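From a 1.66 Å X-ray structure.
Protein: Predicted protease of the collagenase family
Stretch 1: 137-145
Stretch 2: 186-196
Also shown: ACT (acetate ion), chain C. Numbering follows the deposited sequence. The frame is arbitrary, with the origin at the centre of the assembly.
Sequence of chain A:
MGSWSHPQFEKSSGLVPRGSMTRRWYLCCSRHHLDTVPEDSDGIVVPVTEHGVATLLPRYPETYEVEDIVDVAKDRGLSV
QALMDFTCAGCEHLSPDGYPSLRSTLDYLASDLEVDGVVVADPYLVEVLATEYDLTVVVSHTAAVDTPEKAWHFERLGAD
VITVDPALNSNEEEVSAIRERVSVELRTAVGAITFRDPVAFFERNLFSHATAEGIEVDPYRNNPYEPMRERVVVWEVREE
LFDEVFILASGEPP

Stretch 1 (137-145) VVVSHTAAV
Stretch 2 (186-196) LRTAVGAITFR

An acetate ion, probably carried in from the crystallisation liquor, supplies the polar link between these two stretches, which share no direct hydrogen bond. One acetate oxygen, O, accepts from H141 NE2 at 2.8 Å (N-H...O angle 155°) and from the backbone of I193, N to O, also at 2.8 Å (171°). The example illustrates a general principle: segments far apart in sequence can pack through a few side-chain contacts while a small anion bridges their polar groups.

Stretch 1 leaves a strand at V139 (phi/psi -83/121), passes through S140 (-66/153) and tightens into a 3-10 turn over 141-143, with phi from -59 to -79° and psi from -20 to -9°. The turn is secured by A143 N to S140 O at 3.1 Å and A144 N to H141 O at 3.0 Å. S140 OG, with chi1 t, accepts from T142 N at 3.2 Å, nearly linear at 177°. A144 then adopts left-handed angles, 61/43.

Stretch 2 runs extended from L186 to V190, breaks at G191 (90/19), where a CB would be jammed against the preceding carbonyl oxygen, and resumes extended angles through T194. F195 and R196 then turn to -62/-13 and -65/-18, and R196 N donates to T194 OG1 at 3.0 Å. In register, the CA of H141 lies 6.9 Å from the CA of A189, and the CA of A144 lies 5.9 Å from that of F195; numbering rises together, so the stretches run in the same general sense.

H141, whose CA-to-CB bond points toward stretch 2, has chi1 76° (p) and chi2 -79°. A192 CB sits over one ring face, 3.9 Å from the centroid and 25° off the normal, and 3.6 Å from H141 NE2. This CH-pi contact suits alanine, whose lone methyl can approach the face while the ring edge remains directed at the acetate. I193 O also lies near the ring plane, 3.8 Å from H141 CD2, and A189 CB approaches H141 ND1 obliquely at 4.2 Å.

Two further contacts extend the packing. A144 CB meets F195 CD1 at 3.5 Å, oblique to a ring set by chi1 -157° (t) and chi2 86°; methyl and phenyl make a buried apolar contact, each CA-to-CB bond pointing toward the other stretch. Between the two strands, V138 (chi1 t) places CG1 over one face of the R187 guanidinium, 3.8 Å from NH1. R187 reaches there with chi1 and chi2 t, chi3 m and chi4 -166°; its nitrogens are hydrogen-bonded elsewhere in the structure, and the methyl lies over the face, clear of the in-plane N-H groups. The contact buries 303 Å² in total, and every residue in it is buried.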

# COMPACT_ATOMS: atom_id res chain seq x y z
N VAL A 137 -10.47 -4.35 18.59
CA VAL A 137 -10.09 -3.98 17.23
C VAL A 137 -8.68 -3.39 17.27
O VAL A 137 -8.48 -2.28 17.79
CB VAL A 137 -11.08 -3.01 16.60
CG1 VAL A 137 -10.69 -2.69 15.17
CG2 VAL A 137 -12.49 -3.57 16.65
N VAL A 138 -7.71 -4.13 16.73
CA VAL A 138 -6.30 -3.76 16.75
C VAL A 138 -5.89 -3.41 15.32
O VAL A 138 -6.05 -4.22 14.41
CB VAL A 138 -5.42 -4.90 17.27
CG1 VAL A 138 -3.95 -4.47 17.33
CG2 VAL A 138 -5.89 -5.37 18.62
N VAL A 139 -5.35 -2.21 15.13
CA VAL A 139 -4.79 -1.84 13.84
C VAL A 139 -3.37 -2.38 13.74
O VAL A 139 -2.50 -2.05 14.56
CB VAL A 139 -4.81 -0.32 13.63
CG1 VAL A 139 -4.17 0.02 12.29
CG2 VAL A 139 -6.25 0.20 13.70
N SER A 140 -3.14 -3.20 12.74
CA SER A 140 -1.84 -3.81 12.50
C SER A 140 -0.79 -2.78 12.13
O SER A 140 -1.09 -1.76 11.52
CB SER A 140 -1.94 -4.83 11.37
OG SER A 140 -0.72 -5.56 11.22
N HIS A 141 0.47 -3.10 12.44
CA HIS A 141 1.58 -2.32 11.92
C HIS A 141 1.60 -2.30 10.39
O HIS A 141 2.21 -1.40 9.82
CB HIS A 141 2.90 -2.86 12.48
CG HIS A 141 3.35 -4.12 11.83
ND1 HIS A 141 2.81 -5.35 12.15
CD2 HIS A 141 4.27 -4.35 10.87
CE1 HIS A 141 3.36 -6.27 11.38
NE2 HIS A 141 4.26 -5.69 10.61
N THR A 142 0.95 -3.26 9.71
CA THR A 142 0.97 -3.21 8.25
C THR A 142 0.12 -2.07 7.68
O THR A 142 0.21 -1.80 6.48
CB THR A 142 0.48 -4.52 7.65
OG1 THR A 142 -0.86 -4.75 8.09
CG2 THR A 142 1.41 -5.68 8.09
N ALA A 143 -0.69 -1.41 8.50
CA ALA A 143 -1.38 -0.21 8.06
C ALA A 143 -0.48 1.03 8.05
O ALA A 143 -0.91 2.09 7.57
CB ALA A 143 -2.59 0.05 8.95
N ALA A 144 0.73 0.92 8.60
CA ALA A 144 1.75 1.98 8.52
C ALA A 144 1.30 3.29 9.19
O ALA A 144 1.55 4.38 8.67
CB ALA A 144 2.16 2.24 7.08
N VAL A 145 0.68 3.19 10.36
CA VAL A 145 0.27 4.37 11.11
C VAL A 145 1.52 5.01 11.72
O VAL A 145 2.12 4.47 12.65
CB VAL A 145 -0.76 4.04 12.18
CG1 VAL A 145 -1.08 5.29 12.99
CG2 VAL A 145 -2.04 3.50 11.55
N LEU A 186 -1.67 2.04 22.60
CA LEU A 186 -0.65 1.94 21.56
C LEU A 186 0.18 0.69 21.74
O LEU A 186 0.66 0.39 22.85
CB LEU A 186 0.25 3.17 21.56
CG LEU A 186 -0.48 4.47 21.28
CD1 LEU A 186 0.55 5.56 21.33
CD2 LEU A 186 -1.19 4.47 19.93
N ARG A 187 0.38 -0.02 20.64
CA ARG A 187 1.15 -1.25 20.58
C ARG A 187 2.37 -1.04 19.71
O ARG A 187 2.34 -0.28 18.73
CB ARG A 187 0.29 -2.37 19.99
CG ARG A 187 0.97 -3.72 19.82
CD ARG A 187 0.01 -4.74 19.18
NE ARG A 187 -0.93 -5.31 20.13
CZ ARG A 187 -1.67 -6.39 19.91
NH1 ARG A 187 -1.59 -7.05 18.76
NH2 ARG A 187 -2.50 -6.82 20.85
N THR A 188 3.45 -1.73 20.07
CA THR A 188 4.66 -1.79 19.26
C THR A 188 4.92 -3.22 18.84
O THR A 188 4.76 -4.15 19.64
CB THR A 188 5.87 -1.25 20.05
OG1 THR A 188 7.05 -1.42 19.27
CG2 THR A 188 6.05 -1.98 21.37
N ALA A 189 5.30 -3.39 17.58
CA ALA A 189 5.64 -4.70 17.02
C ALA A 189 7.15 -4.81 16.94
O ALA A 189 7.80 -3.95 16.35
CB ALA A 189 5.04 -4.87 15.63
N VAL A 190 7.69 -5.89 17.52
CA VAL A 190 9.14 -6.13 17.56
C VAL A 190 9.49 -7.25 16.59
O VAL A 190 8.95 -8.36 16.69
CB VAL A 190 9.59 -6.50 18.98
CG1 VAL A 190 11.10 -6.72 19.02
CG2 VAL A 190 9.13 -5.41 19.96
N GLY A 191 10.43 -6.98 15.71
CA GLY A 191 10.78 -7.92 14.66
C GLY A 191 9.98 -7.71 13.42
O GLY A 191 9.87 -8.62 12.59
N ALA A 192 9.39 -6.53 13.27
CA ALA A 192 8.52 -6.20 12.16
C ALA A 192 9.22 -5.25 11.20
O ALA A 192 10.16 -4.54 11.56
CB ALA A 192 7.23 -5.55 12.67
N ILE A 193 8.74 -5.24 9.98
CA ILE A 193 9.29 -4.40 8.91
C ILE A 193 8.59 -3.05 8.93
O ILE A 193 7.38 -2.97 9.13
CB ILE A 193 9.13 -5.10 7.56
CG1 ILE A 193 9.91 -6.41 7.55
CG2 ILE A 193 9.62 -4.22 6.41
CD1 ILE A 193 9.35 -7.36 6.57
N THR A 194 9.38 -1.98 8.78
CA THR A 194 8.83 -0.64 8.67
C THR A 194 8.41 -0.33 7.24
O THR A 194 9.03 -0.79 6.27
CB THR A 194 9.83 0.42 9.14
OG1 THR A 194 9.33 1.72 8.80
CG2 THR A 194 11.18 0.26 8.50
N PHE A 195 7.34 0.45 7.11
CA PHE A 195 6.91 0.93 5.81
C PHE A 195 7.96 1.81 5.14
O PHE A 195 7.85 2.05 3.93
CB PHE A 195 5.58 1.68 5.98
CG PHE A 195 4.78 1.75 4.75
CD1 PHE A 195 3.92 0.71 4.41
CD2 PHE A 195 4.87 2.85 3.91
CE1 PHE A 195 3.15 0.77 3.28
CE2 PHE A 195 4.12 2.90 2.74
CZ PHE A 195 3.25 1.85 2.43
N ARG A 196 8.98 2.26 5.89
CA ARG A 196 10.12 2.94 5.28
C ARG A 196 10.92 2.02 4.36
O ARG A 196 11.70 2.52 3.54
CB ARG A 196 11.03 3.50 6.37
CG ARG A 196 10.39 4.69 7.07
CD ARG A 196 11.26 5.31 8.08
NE ARG A 196 10.51 6.38 8.75
CZ ARG A 196 10.97 7.12 9.76
NH1 ARG A 196 12.19 6.93 10.24
NH2 ARG A 196 10.18 8.05 10.29
C ACT C . 6.34 -7.81 8.66
O ACT C . 6.43 -6.68 9.19
OXT ACT C . 5.54 -7.91 7.70
CH3 ACT C . 7.16 -8.98 9.12